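Local coordinates for methionine-binding protein (PDB 3TQW) that binds methionine in a cleft and probably delivers it, as a lipid-anchored periplasmic component, to an ABC transporter, at residues S39-P44 with A170-Y175; Y73-I78 with V200-E205. All coordinates share one frame; numbering follows the deposited sequence.

Interaction 1: S39-P44 with A170-Y175; sequences SDYNTP and AINTNY. With MET (methionine), chain C.
Tyr41 meets Asn174 tip to tip, and a direct hydrogen bond runs from Tyr41 OH to Asn174 OD1, a short 2.5 Å. The CG of Asn174 sits between its backbone N and carbonyl carbon (chi1 71°), which puts OD1 at the phenol. The phenol oxygen lies in the plane of the amide carbonyl, on a lone pair of OD1, while the ring itself is turned 40° from the amide. A water adds another polar link, 2.9 Å from Tyr41 N, whose hydrogen it accepts, and 2.7 Å from Tyr175 OH.

The aromatic contact is oblique: the Tyr41 and Tyr175 side chains slide past each other in opposite directions, and CZ of Tyr41 comes 3.5 Å from CE2 of Tyr175. Asn172 approaches the phenol end of Tyr41 through its CB.

The two segments form part of the methionine pocket in the cleft of this two-lobed binding protein, one from each lobe. The methyl CE of the bound methionine sits over the Tyr41 ring centre, 3.4 Å above its plane, with Tyr175 OH on the opposite face. Arg116 NH1 of helix 111-123 hydrogen-bonds the ligand.

Beside Tyr41, Asp40 OD1 accepts from Asn42 N at 2.8 Å, an Asx turn.

Interaction 2: Y73-I78 with V200-E205; sequences YKIVSI and VVAVRE
Val76 N donates to Val203 O at 2.9 Å, and this carbonyl oxygen also receives a CA-H...O contact from Ile75. The return bond, Val203 N to Val76 O, is equally short at 2.9 Å, making Val76 and Val203 an antiparallel hydrogen-bonded pair. Further along, Ile78 N donates to Val201 O. At the other end Glu205 N reaches Lys74 O at 3.0 Å, but here the donor stands 41° out of the carbonyl plane, just where the strand 198-204 has ended.

These are neighbouring strands of the six-stranded mixed sheet in one lobe of the binding protein, strand 198-204 lying between 75-83 and 55-60. Strand 55-60 bonds the other edge of strand 198-204, through the backbones of Val200 and Ala202.

On the sheet face that carries Val76 and Val203, Ile78 crosses Val203 at about a right angle. Its CG1 sits between the backbone N and the carbonyl carbon (chi1 55°), and CD1 reaches Val203 CG1 at 3.6 Å while CG1 packs on Val201 CG1. Helix 211-220 covers this patch through Val217 and Leu213. Glu205 folds back at chi2 (66°) to bring OE1 against Val76 CG1, while its OE2 forms a salt bridge with Lys208. On the opposite face Ile75 CG2 touches Ala202 CB at 3.6 Å, with Leu48 and Leu64 of two helices packed on Ile75. Ser77 OG lies 3.4 Å from Val200 CB; the hydroxyl also bonds Gly79 N.

Overall arrangement
From the N terminus the chain runs through strand 5-10, helix 13-29 and strand 33-38 into 39-44, then by way of helix 44-49, strand 55-60 and helix 61-71 to 73-78. It next crosses into the other lobe and its five-stranded sheet, and at strand 168-171 and helix 173-176 the segment 170-175 closes interaction 1, with 125 residues between its segments. Strand 198-204 then returns to the six-stranded sheet, and 200-205 closes interaction 2, with 121 between. The two loops cross, since 73-78 falls inside the first and 200-205 beyond it. Interaction 1 bridges the lobes at the ligand, while interaction 2 joins strands within one lobe; their centres lie 18 Å apart and their nearest atoms about 5 Å.

Interaction 1: S39-P44 with A170-Y175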
loop_
_atom_site.group_PDB
_atom_site.type_symbol
_atom_site.label_atom_id
_atom_site.label_comp_id
_atom_site.label_asym_id
_atom_site.label_seq_id
_atom_site.Cartn_x
_atom_site.Cartn_y
_atom_site.Cartn_z
ATOM N N SER A 39 7.699 -2.328 10.891
ATOM C CA SER A 39 8.337 -3.024 9.776
ATOM C C SER A 39 7.513 -4.207 9.270
ATOM O O SER A 39 8.040 -5.114 8.619
ATOM C CB SER A 39 9.730 -3.506 10.174
ATOM O OG SER A 39 10.531 -2.442 10.639
ATOM N N ASP A 40 6.219 -4.189 9.573
ATOM C CA ASP A 40 5.298 -5.191 9.047
ATOM C C ASP A 40 3.904 -4.581 8.975
ATOM O O ASP A 40 3.447 -3.954 9.931
ATOM C CB ASP A 40 5.291 -6.432 9.944
ATOM C CG ASP A 40 4.594 -7.618 9.296
ATOM O OD1 ASP A 40 3.501 -7.434 8.708
ATOM O OD2 ASP A 40 5.150 -8.734 9.372
ATOM N N TYR A 41 3.256 -4.725 7.823
ATOM C CA TYR A 41 1.886 -4.259 7.630
ATOM C C TYR A 41 0.964 -4.714 8.764
ATOM O O TYR A 41 0.014 -4.014 9.123
ATOM C CB TYR A 41 1.314 -4.839 6.333
ATOM C CG TYR A 41 1.730 -4.180 5.030
ATOM C CD1 TYR A 41 2.363 -2.943 4.999
ATOM C CD2 TYR A 41 1.447 -4.798 3.818
ATOM C CE1 TYR A 41 2.717 -2.348 3.780
ATOM C CE2 TYR A 41 1.790 -4.220 2.611
ATOM C CZ TYR A 41 2.418 -3.002 2.590
ATOM O OH TYR A 41 2.744 -2.455 1.369
ATOM N N ASN A 42 1.218 -5.903 9.303
ATOM C CA ASN A 42 0.283 -6.502 10.259
ATOM C C ASN A 42 0.355 -5.942 11.678
ATOM O O ASN A 42 -0.386 -6.383 12.556
ATOM C CB ASN A 42 0.383 -8.041 10.267
ATOM C CG ASN A 42 1.690 -8.561 10.872
ATOM O OD1 ASN A 42 2.417 -7.840 11.563
ATOM N ND2 ASN A 42 1.980 -9.836 10.620
ATOM N N THR A 43 1.217 -4.950 11.896
ATOM C CA THR A 43 1.466 -4.461 13.257
ATOM C C THR A 43 0.849 -3.108 13.668
ATOM O O THR A 43 0.352 -2.988 14.782
ATOM C CB THR A 43 2.984 -4.505 13.598
ATOM O OG1 THR A 43 3.452 -5.853 13.447
ATOM C CG2 THR A 43 3.228 -4.073 15.039
ATOM N N PRO A 44 0.893 -2.082 12.791
ATOM C CA PRO A 44 0.383 -0.770 13.231
ATOM C C PRO A 44 -1.072 -0.755 13.745
ATOM O O PRO A 44 -1.390 0.080 14.586
ATOM C CB PRO A 44 0.520 0.101 11.975
ATOM C CG PRO A 44 1.707 -0.500 11.256
ATOM C CD PRO A 44 1.548 -1.998 11.473
ATOM N N ALA A 170 4.106 -8.442 -8.503
ATOM C CA ALA A 170 3.285 -7.300 -8.126
ATOM C C ALA A 170 3.796 -6.811 -6.778
ATOM O O ALA A 170 3.782 -7.560 -5.801
ATOM C CB ALA A 170 1.825 -7.715 -8.018
ATOM N N ILE A 171 4.261 -5.566 -6.720
ATOM C CA ILE A 171 4.904 -5.049 -5.512
ATOM C C ILE A 171 4.277 -3.733 -5.049
ATOM O O ILE A 171 4.074 -2.820 -5.848
ATOM C CB ILE A 171 6.416 -4.831 -5.754
ATOM C CG1 ILE A 171 7.060 -6.103 -6.327
ATOM C CG2 ILE A 171 7.118 -4.359 -4.469
ATOM C CD1 ILE A 171 8.559 -5.978 -6.601
ATOM N N ASN A 172 3.965 -3.631 -3.762
ATOM C CA ASN A 172 3.452 -2.371 -3.223
ATOM C C ASN A 172 4.518 -1.298 -3.364
ATOM O O ASN A 172 5.696 -1.546 -3.122
ATOM C CB ASN A 172 3.071 -2.498 -1.748
ATOM C CG ASN A 172 1.964 -3.509 -1.507
ATOM O OD1 ASN A 172 0.788 -3.152 -1.427
ATOM N ND2 ASN A 172 2.338 -4.770 -1.367
ATOM N N THR A 173 4.100 -0.104 -3.747
ATOM C CA THR A 173 5.031 0.991 -3.975
ATOM C C THR A 173 5.952 1.292 -2.783
ATOM O O THR A 173 7.133 1.576 -2.975
ATOM C CB THR A 173 4.275 2.252 -4.426
ATOM O OG1 THR A 173 3.686 1.998 -5.712
ATOM C CG2 THR A 173 5.217 3.456 -4.513
ATOM N N ASN A 174 5.435 1.220 -1.556
ATOM C CA ASN A 174 6.286 1.516 -0.402
ATOM C C ASN A 174 7.469 0.551 -0.303
ATOM O O ASN A 174 8.497 0.887 0.281
ATOM C CB ASN A 174 5.489 1.561 0.914
ATOM C CG ASN A 174 5.021 0.193 1.364
ATOM O OD1 ASN A 174 4.101 -0.380 0.783
ATOM N ND2 ASN A 174 5.645 -0.337 2.410
ATOM N N TYR A 175 7.329 -0.639 -0.886
ATOM C CA TYR A 175 8.422 -1.614 -0.879
ATOM C C TYR A 175 9.264 -1.561 -2.156
ATOM O O TYR A 175 10.463 -1.830 -2.126
ATOM C CB TYR A 175 7.894 -3.037 -0.637
ATOM C CG TYR A 175 7.442 -3.270 0.792
ATOM C CD1 TYR A 175 8.284 -2.985 1.863
ATOM C CD2 TYR A 175 6.171 -3.752 1.069
ATOM C CE1 TYR A 175 7.876 -3.185 3.172
ATOM C CE2 TYR A 175 5.749 -3.960 2.380
ATOM C CZ TYR A 175 6.605 -3.672 3.422
ATOM O OH TYR A 175 6.186 -3.868 4.717
HETATM N N MET C . 1.036 1.633 1.095
HETATM C CA MET C . 0.528 0.325 0.664
HETATM C C MET C . -0.131 0.465 -0.705
HETATM O O MET C . -0.789 1.470 -0.968
HETATM C CB MET C . -0.478 -0.210 1.693
HETATM C CG MET C . -1.055 -1.599 1.399
HETATM S SD MET C . -2.229 -2.130 2.673
HETATM C CE MET C . -1.112 -2.288 4.065
HETATM O OXT MET C . -0.026 -0.402 -1.576
HETATM O O HOH W 1 4.546 -5.905 5.564
#

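Interaction 2: Y73-I78 with V200-E205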
loop_
_atom_site.group_PDB
_atom_site.type_symbol
_atom_site.label_atom_id
_atom_site.label_comp_id
_atom_site.label_asym_id
_atom_site.label_seq_id
_atom_site.Cartn_x
_atom_site.Cartn_y
_atom_site.Cartn_z
ATOM N N TYR A 73 -10.564 -5.506 15.704
ATOM C CA TYR A 73 -10.192 -4.156 16.125
ATOM C C TYR A 73 -11.329 -3.164 15.911
ATOM O O TYR A 73 -12.025 -3.211 14.899
ATOM C CB TYR A 73 -8.971 -3.661 15.343
ATOM C CG TYR A 73 -7.720 -4.489 15.518
ATOM C CD1 TYR A 73 -7.364 -5.001 16.761
ATOM C CD2 TYR A 73 -6.899 -4.763 14.435
ATOM C CE1 TYR A 73 -6.218 -5.760 16.913
ATOM C CE2 TYR A 73 -5.758 -5.518 14.579
ATOM C CZ TYR A 73 -5.422 -6.014 15.815
ATOM O OH TYR A 73 -4.279 -6.768 15.944
ATOM N N LYS A 74 -11.501 -2.254 16.861
ATOM C CA LYS A 74 -12.435 -1.147 16.687
ATOM C C LYS A 74 -11.679 0.089 16.199
ATOM O O LYS A 74 -11.303 0.964 16.981
ATOM C CB LYS A 74 -13.203 -0.874 17.983
ATOM C CG LYS A 74 -14.037 -2.073 18.443
ATOM C CD LYS A 74 -15.036 -1.700 19.528
ATOM C CE LYS A 74 -14.341 -1.189 20.785
ATOM N NZ LYS A 74 -13.523 -2.233 21.465
ATOM N N ILE A 75 -11.456 0.129 14.889
ATOM C CA ILE A 75 -10.655 1.154 14.241
ATOM C C ILE A 75 -11.412 1.664 13.035
ATOM O O ILE A 75 -12.083 0.894 12.354
ATOM C CB ILE A 75 -9.328 0.556 13.734
ATOM C CG1 ILE A 75 -8.427 0.171 14.909
ATOM C CG2 ILE A 75 -8.625 1.526 12.790
ATOM C CD1 ILE A 75 -7.242 -0.701 14.501
ATOM N N VAL A 76 -11.291 2.957 12.751
ATOM C CA VAL A 76 -11.978 3.555 11.617
ATOM C C VAL A 76 -11.053 4.509 10.875
ATOM O O VAL A 76 -10.098 5.036 11.452
ATOM C CB VAL A 76 -13.231 4.341 12.067
ATOM C CG1 VAL A 76 -14.253 3.403 12.685
ATOM C CG2 VAL A 76 -12.844 5.448 13.054
ATOM N N SER A 77 -11.342 4.733 9.597
ATOM C CA SER A 77 -10.622 5.729 8.815
ATOM C C SER A 77 -11.208 7.107 9.089
ATOM O O SER A 77 -12.425 7.251 9.190
ATOM C CB SER A 77 -10.735 5.420 7.318
ATOM O OG SER A 77 -10.294 6.528 6.548
ATOM N N ILE A 78 -10.349 8.117 9.218
ATOM C CA ILE A 78 -10.831 9.496 9.308
ATOM C C ILE A 78 -10.425 10.348 8.102
ATOM O O ILE A 78 -10.563 11.572 8.119
ATOM C CB ILE A 78 -10.403 10.179 10.619
ATOM C CG1 ILE A 78 -8.885 10.111 10.804
ATOM C CG2 ILE A 78 -11.109 9.520 11.791
ATOM C CD1 ILE A 78 -8.358 11.042 11.904
ATOM N N VAL A 200 -5.177 5.555 4.082
ATOM C CA VAL A 200 -5.995 6.307 5.017
ATOM C C VAL A 200 -5.277 6.548 6.328
ATOM O O VAL A 200 -4.284 5.882 6.649
ATOM C CB VAL A 200 -7.328 5.572 5.314
ATOM C CG1 VAL A 200 -8.098 5.325 4.019
ATOM C CG2 VAL A 200 -7.068 4.257 6.044
ATOM N N VAL A 201 -5.784 7.514 7.080
ATOM C CA VAL A 201 -5.397 7.666 8.463
ATOM C C VAL A 201 -6.440 6.951 9.302
ATOM O O VAL A 201 -7.628 7.256 9.219
ATOM C CB VAL A 201 -5.314 9.144 8.869
ATOM C CG1 VAL A 201 -5.074 9.262 10.362
ATOM C CG2 VAL A 201 -4.195 9.847 8.086
ATOM N N ALA A 202 -5.993 5.980 10.088
ATOM C CA ALA A 202 -6.894 5.208 10.926
ATOM C C ALA A 202 -6.691 5.574 12.392
ATOM O O ALA A 202 -5.564 5.833 12.830
ATOM C CB ALA A 202 -6.673 3.707 10.705
ATOM N N VAL A 203 -7.789 5.612 13.139
ATOM C CA VAL A 203 -7.745 5.900 14.568
ATOM C C VAL A 203 -8.703 4.961 15.296
ATOM O O VAL A 203 -9.517 4.282 14.666
ATOM C CB VAL A 203 -8.168 7.356 14.866
ATOM C CG1 VAL A 203 -7.287 8.340 14.096
ATOM C CG2 VAL A 203 -9.638 7.561 14.512
ATOM N N ARG A 204 -8.608 4.918 16.620
ATOM C CA ARG A 204 -9.565 4.143 17.399
ATOM C C ARG A 204 -10.964 4.734 17.250
ATOM O O ARG A 204 -11.137 5.953 17.187
ATOM C CB ARG A 204 -9.153 4.076 18.872
ATOM C CG ARG A 204 -7.903 3.243 19.127
ATOM C CD ARG A 204 -7.560 3.193 20.615
ATOM N NE ARG A 204 -7.160 4.497 21.133
ATOM C CZ ARG A 204 -5.931 5.000 21.028
ATOM N NH1 ARG A 204 -4.979 4.308 20.423
ATOM N NH2 ARG A 204 -5.655 6.198 21.531
ATOM N N GLU A 205 -11.956 3.856 17.181
ATOM C CA GLU A 205 -13.352 4.261 17.059
ATOM C C GLU A 205 -13.727 5.385 18.025
ATOM O O GLU A 205 -14.381 6.350 17.640
ATOM C CB GLU A 205 -14.263 3.050 17.277
ATOM C CG GLU A 205 -15.690 3.399 17.668
ATOM C CD GLU A 205 -16.442 4.108 16.562
ATOM O OE1 GLU A 205 -15.997 4.033 15.398
ATOM O OE2 GLU A 205 -17.478 4.740 16.861
#